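Local coordinates for cytochrome c-552/4 domain-containing protein (Ignicoccus hospitalis KIN4/I, PDB 4QO5) that probably carries electrons through eight c-type hemes, as a membrane-associated octaheme cytochrome whose exact physiological role is not established, at residues 311-316 against 401-406; 238-241 against 246-249; 277-282 against 290-295. All blocks are in the same frame, centred on the assembly; numbering follows the deposited sequence.

Interaction 1 of 3, residues 311-316 against 401-406. With HEC (heme c), chain H.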
loop_
_atom_site.group_PDB
_atom_site.type_symbol
_atom_site.label_atom_id
_atom_site.label_comp_id
_atom_site.label_asym_id
_atom_site.label_seq_id
_atom_site.Cartn_x
_atom_site.Cartn_y
_atom_site.Cartn_z
ATOM N N ARG A 311 20.949 -10.448 -15.601
ATOM C CA ARG A 311 19.675 -10.846 -16.183
ATOM C C ARG A 311 18.953 -9.722 -16.920
ATOM O O ARG A 311 17.992 -9.975 -17.648
ATOM C CB ARG A 311 18.771 -11.432 -15.108
ATOM C CG ARG A 311 19.352 -12.682 -14.514
ATOM C CD ARG A 311 18.274 -13.624 -14.150
ATOM N NE ARG A 311 18.795 -14.845 -13.573
ATOM C CZ ARG A 311 18.031 -15.720 -12.947
ATOM N NH1 ARG A 311 16.725 -15.484 -12.845
ATOM N NH2 ARG A 311 18.561 -16.812 -12.413
ATOM N N LEU A 312 19.441 -8.494 -16.759
ATOM C CA LEU A 312 18.767 -7.318 -17.299
ATOM C C LEU A 312 19.369 -6.868 -18.627
ATOM O O LEU A 312 20.598 -6.772 -18.752
ATOM C CB LEU A 312 18.844 -6.175 -16.285
ATOM C CG LEU A 312 18.442 -6.521 -14.853
ATOM C CD1 LEU A 312 18.812 -5.374 -13.897
ATOM C CD2 LEU A 312 16.949 -6.840 -14.760
ATOM N N TRP A 313 18.525 -6.584 -19.617
ATOM C CA TRP A 313 19.059 -6.107 -20.899
ATOM C C TRP A 313 18.941 -4.588 -21.015
ATOM O O TRP A 313 19.710 -3.947 -21.717
ATOM C CB TRP A 313 18.384 -6.794 -22.106
ATOM C CG TRP A 313 16.847 -6.793 -22.136
ATOM C CD1 TRP A 313 16.038 -5.992 -22.910
ATOM C CD2 TRP A 313 15.961 -7.660 -21.402
ATOM N NE1 TRP A 313 14.713 -6.300 -22.687
ATOM C CE2 TRP A 313 14.637 -7.315 -21.768
ATOM C CE3 TRP A 313 16.157 -8.682 -20.467
ATOM C CZ2 TRP A 313 13.517 -7.962 -21.229
ATOM C CZ3 TRP A 313 15.045 -9.329 -19.938
ATOM C CH2 TRP A 313 13.737 -8.964 -20.322
ATOM N N VAL A 314 17.945 -4.021 -20.346
ATOM C CA VAL A 314 17.715 -2.583 -20.465
ATOM C C VAL A 314 17.424 -1.970 -19.100
ATOM O O VAL A 314 16.579 -2.466 -18.355
ATOM C CB VAL A 314 16.571 -2.279 -21.455
ATOM C CG1 VAL A 314 15.265 -2.989 -21.022
ATOM C CG2 VAL A 314 16.369 -0.771 -21.603
ATOM N N ARG A 315 18.140 -0.906 -18.756
ATOM C CA ARG A 315 17.925 -0.257 -17.454
ATOM C C ARG A 315 16.647 0.566 -17.502
ATOM O O ARG A 315 16.572 1.561 -18.228
ATOM C CB ARG A 315 19.112 0.641 -17.085
ATOM C CG ARG A 315 19.033 1.204 -15.648
ATOM C CD ARG A 315 19.812 0.322 -14.697
ATOM N NE ARG A 315 19.614 0.631 -13.278
ATOM C CZ ARG A 315 20.477 1.313 -12.532
ATOM N NH1 ARG A 315 21.604 1.798 -13.056
ATOM N NH2 ARG A 315 20.220 1.510 -11.248
ATOM N N LEU A 316 15.644 0.146 -16.735
ATOM C CA LEU A 316 14.339 0.815 -16.715
ATOM C C LEU A 316 14.341 2.060 -15.834
ATOM O O LEU A 316 13.455 2.907 -15.964
ATOM C CB LEU A 316 13.245 -0.133 -16.211
ATOM C CG LEU A 316 13.006 -1.429 -16.990
ATOM C CD1 LEU A 316 11.756 -2.129 -16.446
ATOM C CD2 LEU A 316 12.894 -1.178 -18.498
ATOM N N GLU A 401 16.365 -13.353 -24.130
ATOM C CA GLU A 401 16.017 -14.741 -24.402
ATOM C C GLU A 401 16.062 -15.615 -23.148
ATOM O O GLU A 401 15.222 -16.505 -22.971
ATOM C CB GLU A 401 16.936 -15.309 -25.488
ATOM C CG GLU A 401 16.725 -16.776 -25.786
ATOM C CD GLU A 401 17.699 -17.279 -26.842
ATOM O OE1 GLU A 401 18.732 -17.880 -26.467
ATOM O OE2 GLU A 401 17.440 -17.058 -28.046
ATOM N N GLN A 402 17.041 -15.372 -22.274
ATOM C CA GLN A 402 17.084 -16.098 -21.007
ATOM C C GLN A 402 15.864 -15.808 -20.135
ATOM O O GLN A 402 15.354 -16.702 -19.464
ATOM C CB GLN A 402 18.353 -15.778 -20.209
ATOM C CG GLN A 402 18.219 -16.121 -18.718
ATOM C CD GLN A 402 18.368 -17.618 -18.409
ATOM O OE1 GLN A 402 19.491 -18.120 -18.291
ATOM N NE2 GLN A 402 17.242 -18.325 -18.250
ATOM N N MET A 403 15.401 -14.563 -20.135
ATOM C CA MET A 403 14.227 -14.233 -19.326
ATOM C C MET A 403 12.988 -14.937 -19.905
ATOM O O MET A 403 12.183 -15.512 -19.164
ATOM C CB MET A 403 14.000 -12.719 -19.256
ATOM C CG MET A 403 12.810 -12.280 -18.361
ATOM S SD MET A 403 13.136 -12.534 -16.597
ATOM C CE MET A 403 12.063 -13.909 -16.248
ATOM N N VAL A 404 12.852 -14.901 -21.225
ATOM C CA VAL A 404 11.721 -15.551 -21.888
ATOM C C VAL A 404 11.694 -17.052 -21.570
ATOM O O VAL A 404 10.631 -17.640 -21.414
ATOM C CB VAL A 404 11.737 -15.251 -23.400
ATOM C CG1 VAL A 404 10.701 -16.104 -24.176
ATOM C CG2 VAL A 404 11.496 -13.756 -23.610
ATOM N N LYS A 405 12.867 -17.649 -21.412
ATOM C CA LYS A 405 12.980 -19.067 -21.052
ATOM C C LYS A 405 12.366 -19.333 -19.662
ATOM O O LYS A 405 11.761 -20.385 -19.427
ATOM C CB LYS A 405 14.453 -19.502 -21.111
ATOM C CG LYS A 405 14.697 -20.998 -20.942
ATOM C CD LYS A 405 16.188 -21.333 -21.122
ATOM C CE LYS A 405 16.519 -22.696 -20.543
ATOM N NZ LYS A 405 17.944 -23.070 -20.768
ATOM N N ILE A 406 12.512 -18.376 -18.747
ATOM C CA ILE A 406 11.830 -18.466 -17.460
ATOM C C ILE A 406 10.314 -18.398 -17.625
ATOM O O ILE A 406 9.611 -19.261 -17.110
ATOM C CB ILE A 406 12.300 -17.388 -16.463
ATOM C CG1 ILE A 406 13.794 -17.573 -16.173
ATOM C CG2 ILE A 406 11.463 -17.462 -15.175
ATOM C CD1 ILE A 406 14.397 -16.503 -15.261
HETATM FE FE HEC H . 11.343 -7.537 -11.919
HETATM C CHA HEC H . 12.739 -5.311 -14.149
HETATM C CHB HEC H . 12.864 -5.945 -9.302
HETATM C CHC HEC H . 9.369 -9.244 -9.771
HETATM C CHD HEC H . 10.579 -9.660 -14.398
HETATM N NA HEC H . 12.571 -5.960 -11.766
HETATM C C1A HEC H . 12.962 -5.113 -12.795
HETATM C C2A HEC H . 13.643 -3.982 -12.215
HETATM C C3A HEC H . 13.660 -4.136 -10.878
HETATM C C4A HEC H . 13.003 -5.391 -10.563
HETATM C CMA HEC H . 14.280 -3.194 -9.817
HETATM C CAA HEC H . 14.203 -2.802 -13.039
HETATM C CBA HEC H . 15.733 -2.903 -13.089
HETATM C CGA HEC H . 16.160 -1.874 -14.104
HETATM O O1A HEC H . 16.278 -0.678 -13.738
HETATM O O2A HEC H . 16.335 -2.254 -15.293
HETATM N NB HEC H . 11.221 -7.621 -9.933
HETATM C C1B HEC H . 11.842 -6.786 -9.030
HETATM C C2B HEC H . 11.146 -6.851 -7.793
HETATM C C3B HEC H . 10.155 -7.731 -7.990
HETATM C C4B HEC H . 10.205 -8.254 -9.309
HETATM C CMB HEC H . 11.591 -6.007 -6.562
HETATM C CAB HEC H . 8.992 -8.253 -7.169
HETATM C CBB HEC H . 8.394 -7.197 -6.233
HETATM N NC HEC H . 10.307 -9.173 -11.991
HETATM C C1C HEC H . 9.442 -9.706 -11.055
HETATM C C2C HEC H . 8.872 -10.934 -11.569
HETATM C C3C HEC H . 9.003 -10.804 -12.904
HETATM C C4C HEC H . 10.027 -9.845 -13.158
HETATM C CMC HEC H . 7.658 -11.541 -10.834
HETATM C CAC HEC H . 8.554 -11.656 -14.113
HETATM C CBC HEC H . 7.244 -12.446 -13.986
HETATM N ND HEC H . 11.627 -7.493 -13.954
HETATM C C1D HEC H . 11.173 -8.494 -14.798
HETATM C C2D HEC H . 11.461 -8.139 -16.154
HETATM C C3D HEC H . 12.107 -6.772 -16.081
HETATM C C4D HEC H . 12.187 -6.449 -14.669
HETATM C CMD HEC H . 11.120 -8.964 -17.415
HETATM C CAD HEC H . 12.662 -5.928 -17.234
HETATM C CBD HEC H . 14.093 -6.476 -17.418
HETATM C CGD HEC H . 14.979 -5.404 -17.991
HETATM O O1D HEC H . 14.660 -4.208 -17.794
HETATM O O2D HEC H . 16.005 -5.730 -18.649
#

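Interaction 2 of 3, residues 238-241 against 246-249. With HEC (heme c), chain G.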
loop_
_atom_site.group_PDB
_atom_site.type_symbol
_atom_site.label_atom_id
_atom_site.label_comp_id
_atom_site.label_asym_id
_atom_site.label_seq_id
_atom_site.Cartn_x
_atom_site.Cartn_y
_atom_site.Cartn_z
ATOM N N CYS A 238 13.037 -2.129 -0.037
ATOM C CA CYS A 238 13.703 -1.063 -0.788
ATOM C C CYS A 238 13.138 -0.812 -2.173
ATOM O O CYS A 238 13.425 0.215 -2.789
ATOM C CB CYS A 238 15.166 -1.416 -0.943
ATOM S SG CYS A 238 15.856 -1.665 0.661
ATOM N N HIS A 239 12.360 -1.752 -2.691
ATOM C CA HIS A 239 11.839 -1.560 -4.045
ATOM C C HIS A 239 10.370 -1.148 -4.024
ATOM O O HIS A 239 9.496 -1.937 -4.390
ATOM C CB HIS A 239 12.011 -2.815 -4.896
ATOM C CG HIS A 239 13.424 -3.056 -5.303
ATOM N ND1 HIS A 239 13.896 -2.762 -6.565
ATOM C CD2 HIS A 239 14.484 -3.511 -4.599
ATOM C CE1 HIS A 239 15.180 -3.057 -6.630
ATOM N NE2 HIS A 239 15.559 -3.495 -5.445
ATOM N N LEU A 240 10.133 0.108 -3.639
ATOM C CA LEU A 240 8.803 0.658 -3.473
ATOM C C LEU A 240 8.551 1.925 -4.270
ATOM O O LEU A 240 9.468 2.643 -4.665
ATOM C CB LEU A 240 8.563 1.030 -2.002
ATOM C CG LEU A 240 8.498 -0.041 -0.934
ATOM C CD1 LEU A 240 8.130 0.625 0.402
ATOM C CD2 LEU A 240 7.479 -1.091 -1.323
ATOM N N ASP A 241 7.264 2.192 -4.452
ATOM C CA ASP A 241 6.735 3.457 -4.930
ATOM C C ASP A 241 7.313 4.629 -4.131
ATOM O O ASP A 241 7.517 4.518 -2.921
ATOM C CB ASP A 241 5.213 3.378 -4.710
ATOM C CG ASP A 241 4.492 4.653 -5.067
ATOM O OD1 ASP A 241 3.989 5.327 -4.139
ATOM O OD2 ASP A 241 4.398 4.957 -6.270
ATOM N N ALA A 246 8.776 -1.747 -7.820
ATOM C CA ALA A 246 8.666 -3.142 -8.229
ATOM C C ALA A 246 7.751 -3.960 -7.294
ATOM O O ALA A 246 6.928 -4.754 -7.768
ATOM C CB ALA A 246 10.045 -3.773 -8.414
ATOM N N PHE A 247 7.823 -3.717 -5.985
ATOM C CA PHE A 247 6.949 -4.431 -5.064
ATOM C C PHE A 247 5.479 -4.134 -5.328
ATOM O O PHE A 247 4.637 -5.032 -5.293
ATOM C CB PHE A 247 7.279 -4.116 -3.596
ATOM C CG PHE A 247 6.388 -4.819 -2.624
ATOM C CD1 PHE A 247 6.598 -6.153 -2.326
ATOM C CD2 PHE A 247 5.333 -4.151 -2.013
ATOM C CE1 PHE A 247 5.790 -6.818 -1.434
ATOM C CE2 PHE A 247 4.508 -4.811 -1.120
ATOM C CZ PHE A 247 4.741 -6.151 -0.824
ATOM N N ASN A 248 5.174 -2.869 -5.592
ATOM C CA ASN A 248 3.787 -2.432 -5.721
ATOM C C ASN A 248 3.194 -2.947 -7.011
ATOM O O ASN A 248 2.051 -3.388 -7.053
ATOM C CB ASN A 248 3.733 -0.921 -5.733
ATOM C CG ASN A 248 4.431 -0.300 -4.530
ATOM O OD1 ASN A 248 5.645 -0.084 -4.545
ATOM N ND2 ASN A 248 3.664 -0.010 -3.487
ATOM N N VAL A 249 4.004 -2.895 -8.060
ATOM C CA VAL A 249 3.618 -3.433 -9.363
ATOM C C VAL A 249 3.347 -4.928 -9.247
ATOM O O VAL A 249 2.322 -5.428 -9.717
ATOM C CB VAL A 249 4.732 -3.195 -10.393
ATOM C CG1 VAL A 249 4.533 -4.094 -11.610
ATOM C CG2 VAL A 249 4.749 -1.718 -10.824
HETATM FE FE HEC G . 17.466 -4.434 -5.141
HETATM C CHA HEC G . 19.095 -2.684 -7.644
HETATM C CHB HEC G . 16.230 -6.650 -7.470
HETATM C CHC HEC G . 16.408 -6.472 -2.601
HETATM C CHD HEC G . 18.293 -2.059 -2.881
HETATM N NA HEC G . 17.659 -4.665 -7.165
HETATM C C1A HEC G . 18.333 -3.782 -7.998
HETATM C C2A HEC G . 18.137 -4.244 -9.360
HETATM C C3A HEC G . 17.355 -5.340 -9.322
HETATM C C4A HEC G . 17.023 -5.622 -7.942
HETATM C CMA HEC G . 16.849 -6.179 -10.518
HETATM C CAA HEC G . 18.723 -3.536 -10.603
HETATM C CBA HEC G . 20.193 -3.888 -10.822
HETATM C CGA HEC G . 21.091 -2.929 -10.083
HETATM O O1A HEC G . 21.959 -3.424 -9.314
HETATM O O2A HEC G . 20.941 -1.683 -10.245
HETATM N NB HEC G . 16.493 -6.178 -5.055
HETATM C C1B HEC G . 16.114 -6.976 -6.129
HETATM C C2B HEC G . 15.608 -8.235 -5.602
HETATM C C3B HEC G . 15.718 -8.182 -4.258
HETATM C C4B HEC G . 16.229 -6.890 -3.904
HETATM C CMB HEC G . 15.149 -9.411 -6.493
HETATM C CAB HEC G . 15.461 -9.197 -3.118
HETATM C CBB HEC G . 15.573 -10.707 -3.446
HETATM N NC HEC G . 17.318 -4.285 -3.138
HETATM C C1C HEC G . 16.902 -5.248 -2.259
HETATM C C2C HEC G . 16.827 -4.659 -0.921
HETATM C C3C HEC G . 17.660 -3.604 -1.004
HETATM C C4C HEC G . 17.792 -3.246 -2.398
HETATM C CMC HEC G . 16.709 -5.663 0.253
HETATM C CAC HEC G . 18.214 -2.597 0.044
HETATM C CBC HEC G . 18.512 -3.100 1.484
HETATM N ND HEC G . 18.520 -2.632 -5.268
HETATM C C1D HEC G . 18.749 -1.821 -4.149
HETATM C C2D HEC G . 19.538 -0.679 -4.541
HETATM C C3D HEC G . 19.799 -0.871 -6.028
HETATM C C4D HEC G . 19.146 -2.113 -6.387
HETATM C CMD HEC G . 20.012 0.482 -3.640
HETATM C CAD HEC G . 20.626 0.054 -6.942
HETATM C CBD HEC G . 22.055 -0.472 -7.025
HETATM C CGD HEC G . 22.815 0.387 -8.011
HETATM O O1D HEC G . 22.547 0.273 -9.240
HETATM O O2D HEC G . 23.698 1.171 -7.568
#

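Interaction 3 of 3, residues 277-282 against 290-295. With HEC (heme c), chain I.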
loop_
_atom_site.group_PDB
_atom_site.type_symbol
_atom_site.label_atom_id
_atom_site.label_comp_id
_atom_site.label_asym_id
_atom_site.label_seq_id
_atom_site.Cartn_x
_atom_site.Cartn_y
_atom_site.Cartn_z
ATOM N N ALA A 277 6.343 -27.763 -9.902
ATOM C CA ALA A 277 6.458 -28.720 -8.809
ATOM C C ALA A 277 6.495 -27.993 -7.456
ATOM O O ALA A 277 5.862 -28.444 -6.494
ATOM C CB ALA A 277 7.705 -29.589 -8.983
ATOM N N ASP A 278 7.221 -26.872 -7.407
ATOM C CA ASP A 278 7.454 -26.118 -6.156
ATOM C C ASP A 278 6.617 -24.847 -6.055
ATOM O O ASP A 278 6.385 -24.346 -4.960
ATOM C CB ASP A 278 8.946 -25.733 -6.006
ATOM C CG ASP A 278 9.848 -26.930 -5.812
ATOM O OD1 ASP A 278 9.353 -27.973 -5.319
ATOM O OD2 ASP A 278 11.064 -26.817 -6.128
ATOM N N PHE A 279 6.184 -24.307 -7.189
ATOM C CA PHE A 279 5.429 -23.051 -7.191
ATOM C C PHE A 279 4.752 -22.825 -8.542
ATOM O O PHE A 279 5.246 -23.301 -9.561
ATOM C CB PHE A 279 6.365 -21.881 -6.844
ATOM C CG PHE A 279 7.425 -21.601 -7.891
ATOM C CD1 PHE A 279 8.642 -22.270 -7.875
ATOM C CD2 PHE A 279 7.205 -20.644 -8.872
ATOM C CE1 PHE A 279 9.622 -22.009 -8.853
ATOM C CE2 PHE A 279 8.164 -20.373 -9.830
ATOM C CZ PHE A 279 9.388 -21.046 -9.809
ATOM N N THR A 280 3.627 -22.112 -8.550
ATOM C CA THR A 280 2.881 -21.864 -9.785
ATOM C C THR A 280 2.743 -20.370 -10.083
ATOM O O THR A 280 2.105 -19.990 -11.057
ATOM C CB THR A 280 1.485 -22.512 -9.745
ATOM O OG1 THR A 280 0.869 -22.225 -8.485
ATOM C CG2 THR A 280 1.602 -24.025 -9.905
ATOM N N ALA A 281 3.339 -19.531 -9.238
ATOM C CA ALA A 281 3.378 -18.083 -9.483
ATOM C C ALA A 281 4.756 -17.590 -9.069
ATOM O O ALA A 281 5.250 -17.972 -8.017
ATOM C CB ALA A 281 2.278 -17.342 -8.664
ATOM N N PRO A 282 5.366 -16.720 -9.889
ATOM C CA PRO A 282 6.746 -16.254 -9.672
ATOM C C PRO A 282 6.845 -15.075 -8.699
ATOM O O PRO A 282 5.977 -14.194 -8.699
ATOM C CB PRO A 282 7.159 -15.794 -11.066
ATOM C CG PRO A 282 5.855 -15.287 -11.667
ATOM C CD PRO A 282 4.784 -16.187 -11.135
ATOM N N SER A 290 17.008 -16.674 -8.893
ATOM C CA SER A 290 16.964 -18.076 -8.449
ATOM C C SER A 290 17.566 -19.091 -9.421
ATOM O O SER A 290 17.504 -18.914 -10.627
ATOM C CB SER A 290 15.514 -18.481 -8.195
ATOM O OG SER A 290 14.986 -17.769 -7.089
ATOM N N LEU A 291 18.099 -20.180 -8.873
ATOM C CA LEU A 291 18.338 -21.388 -9.652
ATOM C C LEU A 291 16.979 -22.023 -9.943
ATOM O O LEU A 291 16.211 -22.307 -9.025
ATOM C CB LEU A 291 19.189 -22.368 -8.854
ATOM C CG LEU A 291 19.296 -23.807 -9.362
ATOM C CD1 LEU A 291 19.911 -23.871 -10.781
ATOM C CD2 LEU A 291 20.130 -24.637 -8.380
ATOM N N LEU A 292 16.672 -22.217 -11.218
ATOM C CA LEU A 292 15.406 -22.832 -11.626
ATOM C C LEU A 292 15.694 -24.092 -12.432
ATOM O O LEU A 292 16.496 -24.067 -13.368
ATOM C CB LEU A 292 14.582 -21.861 -12.469
ATOM C CG LEU A 292 14.116 -20.552 -11.814
ATOM C CD1 LEU A 292 13.243 -19.783 -12.812
ATOM C CD2 LEU A 292 13.379 -20.733 -10.449
ATOM N N VAL A 293 15.063 -25.198 -12.046
ATOM C CA VAL A 293 15.299 -26.487 -12.692
ATOM C C VAL A 293 13.973 -27.120 -13.123
ATOM O O VAL A 293 12.985 -27.101 -12.368
ATOM C CB VAL A 293 16.061 -27.450 -11.745
ATOM C CG1 VAL A 293 16.317 -28.792 -12.414
ATOM C CG2 VAL A 293 17.392 -26.840 -11.330
ATOM N N ASN A 294 13.940 -27.672 -14.337
ATOM C CA ASN A 294 12.729 -28.337 -14.813
ATOM C C ASN A 294 12.466 -29.613 -14.004
ATOM O O ASN A 294 13.340 -30.471 -13.898
ATOM C CB ASN A 294 12.853 -28.652 -16.302
ATOM C CG ASN A 294 11.569 -29.195 -16.890
ATOM O OD1 ASN A 294 11.133 -30.297 -16.552
ATOM N ND2 ASN A 294 10.965 -28.431 -17.789
ATOM N N PRO A 295 11.255 -29.736 -13.424
ATOM C CA PRO A 295 10.968 -30.836 -12.490
ATOM C C PRO A 295 10.917 -32.204 -13.138
ATOM O O PRO A 295 11.071 -33.220 -12.453
ATOM C CB PRO A 295 9.584 -30.469 -11.925
ATOM C CG PRO A 295 8.994 -29.526 -12.917
ATOM C CD PRO A 295 10.162 -28.751 -13.468
HETATM FE FE HEC I . 3.010 -15.067 -15.977
HETATM C CHA HEC I . -0.275 -14.161 -15.782
HETATM C CHB HEC I . 3.529 -12.673 -18.412
HETATM C CHC HEC I . 6.364 -15.633 -15.880
HETATM C CHD HEC I . 2.428 -17.876 -14.206
HETATM N NA HEC I . 1.863 -13.685 -16.884
HETATM C C1A HEC I . 0.509 -13.451 -16.652
HETATM C C2A HEC I . 0.076 -12.333 -17.470
HETATM C C3A HEC I . 1.132 -11.952 -18.197
HETATM C C4A HEC I . 2.263 -12.774 -17.848
HETATM C CMA HEC I . 1.166 -10.796 -19.213
HETATM C CAA HEC I . -1.356 -11.713 -17.542
HETATM C CBA HEC I . -1.458 -10.544 -16.548
HETATM C CGA HEC I . -2.652 -9.649 -16.811
HETATM O O1A HEC I . -3.311 -9.809 -17.867
HETATM O O2A HEC I . -2.941 -8.760 -15.966
HETATM N NB HEC I . 4.636 -14.336 -16.987
HETATM C C1B HEC I . 4.629 -13.253 -17.848
HETATM C C2B HEC I . 5.979 -12.821 -18.075
HETATM C C3B HEC I . 6.776 -13.620 -17.343
HETATM C C4B HEC I . 5.940 -14.600 -16.683
HETATM C CMB HEC I . 6.265 -11.598 -18.987
HETATM C CAB HEC I . 8.311 -13.590 -17.067
HETATM C CBB HEC I . 9.053 -12.253 -17.352
HETATM N NC HEC I . 4.138 -16.462 -15.243
HETATM C C1C HEC I . 5.522 -16.511 -15.243
HETATM C C2C HEC I . 5.960 -17.727 -14.599
HETATM C C3C HEC I . 4.870 -18.185 -13.965
HETATM C C4C HEC I . 3.713 -17.512 -14.489
HETATM C CMC HEC I . 7.463 -17.909 -14.243
HETATM C CAC HEC I . 4.586 -19.352 -12.991
HETATM C CBC HEC I . 5.698 -19.691 -11.983
HETATM N ND HEC I . 1.353 -15.890 -15.143
HETATM C C1D HEC I . 1.336 -17.111 -14.470
HETATM C C2D HEC I . -0.009 -17.438 -14.074
HETATM C C3D HEC I . -0.829 -16.273 -14.565
HETATM C C4D HEC I . 0.075 -15.364 -15.208
HETATM C CMD HEC I . -0.482 -18.694 -13.315
HETATM C CAD HEC I . -2.349 -16.089 -14.404
HETATM C CBD HEC I . -2.983 -16.412 -15.758
HETATM C CGD HEC I . -4.266 -15.621 -15.918
HETATM O O1D HEC I . -4.186 -14.417 -16.285
HETATM O O2D HEC I . -5.374 -16.181 -15.708
#

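Interaction 1 of 3, residues 311-316 against 401-406
Segment 311-316 comes nearest to helix 393-407 where R311 faces M403, CA to CA 7.1 Å, and from there it draws away toward its short strand 314-315 with no hydrogen bond across. The indole of W313 crosses the side chain of M403 at about a right angle, CZ3 lying 3.6 Å from M403 CB. A chi1 of 51° at W313 sets CG between the backbone N and the carbonyl carbon, which turns the ring back beside a propionate of the bound heme, whose O2D stands 3.3 Å above one indole face, offset toward the rim. That same oxygen is gripped by two backbone amides: W313 N at 2.8 Å with a bent N-H line (139°), and V314 N at 3.1 Å with an almost straight one (176°). The partner oxygen O1D sits 2.7 Å from V314 O, close enough to suggest that the acid may hold a proton. On the other propionate, O2A accepts a hydrogen bond from L316 N at 2.9 Å, while O1A lies at the edge of the R315 guanidinium, in its plane. M403 runs out with CG anti to its backbone N and then bends, bringing CG and SD beside the heme methyl CMD. Farther along the helix, I406 CD1 meets R311 NH1 obliquely at 3.5 Å. This guanidinium is satisfied elsewhere, by the carbonyls of C287, S290 and E303. Polar and apolar duties are therefore divided: backbone amides of 311-316 hold both propionates, and the helix contributes M403 and I406, whose apolar atoms wall in the indole, the heme rim and the arginine.

Interaction 2 of 3, residues 238-241 against 246-249
D241 N donates to the side-chain oxygen of N248, OD1, over 2.8 Å with an N-H···O angle of 156°. The donor stands above the amide, 39° out of its carbonyl plane, and L240 CA lies against the same oxygen at 3.4 Å. With chi1 at -54°, CG of N248 is anti to the carbonyl carbon, and the amide reaches from the first turn of helix 246-252 back to the preceding loop. A second bond joins the backbones: F247 N gives its hydrogen to H239 O at 2.9 Å, nearly along the C=O axis. Beside these two polar ties, L240 and F247 lie side by side and point the same way, L240 CD2 resting 3.8 Å from F247 CB and reaching on to the ring. On the heme side, A246 CB faces H239 CB at 4.1 Å. The carboxylate of D241 turns away from N248 and is held by R496, by W491 and by K495 of the second subunit, which brings this turn close to a subunit boundary. Tying its carbonyl to the start of the helix probably steadies the backbone of H239, whose imidazole extends to the heme, where NE2 binds the iron at 2.1 Å and K126 supplies the other axial ligand. C238 SG makes the thioether bond to the vinyl-derived carbon CAC, a bond stretched in the model. C238 and H239 are the last two residues of a C-x-x-C-H heme-attachment motif, the signature of c-type cytochromes, here followed by a tight return into a helix.

Interaction 3 of 3, residues 277-282 against 290-295
F279 sets the rim of its ring against the side chain of L292, which comes in at the edge near the ring plane, CZ to CD2 4.1 Å, the two side chains crossing at about a right angle. A chi1 of 67° holds CG between the backbone N and the carbonyl carbon, and the same ring thereby also reaches the bound heme, CE2 lying 3.3 Å from the vinyl-derived carbon CBC. W273 stacks with this phenyl. At the far end of the contact A277 CB touches P295 CB at 3.6 Å, an apolar pair beside the third subunit, where P32 and T3, both of the third subunit, pack on P295 and A277. From F279 onward the loop follows the edge of the heme: T280 O approaches CAC at 3.2 Å. P282 then covers the pyrrole that bears this arm. Its ring lies over one face, with CD 3.5 Å from C3C and CG 3.8 Å from C1C, while CB sits near the methyl CMC. A glycine here would strip away the ring carbons over the pyrrole, and would probably open a gap against the heme face and leave the loop freer to turn. The carbonyl of P282 accepts a hydrogen bond from W250 NE1, and its ring touches H255, an axial heme ligand. On the other segment, S290 OG and L291 N bind propionate oxygens of another heme. Apolar packing carries the direct contact, with no hydrogen bond from segment to segment; the polar groups are satisfied elsewhere, S290 and L291 by that heme, D278 by K274 and by T3 of the third subunit, and N294 ND2 by S29 of the third subunit, so the pair forms a nonpolar seam between two heme sites.

From the N terminus, interaction 2 comes first and closes a tight turn from the heme-binding C238-H239 pair into helix 246-252. Interaction 3 follows, bringing loop 277-282 and strand 292-293 together around the intervening helix 284-288. Interaction 1 opens after it and closes a much longer loop, of 84 residues, by setting 311-316 against helix 393-407. The three lie in series along the chain; none nests or crosses. Interactions 1 and 3 touch in space, where R311 meets S290 and I406 packs on L292. Interaction 2 stands apart, its nearest atoms about 8 Å from interaction 1 and about 10 Å from interaction 3.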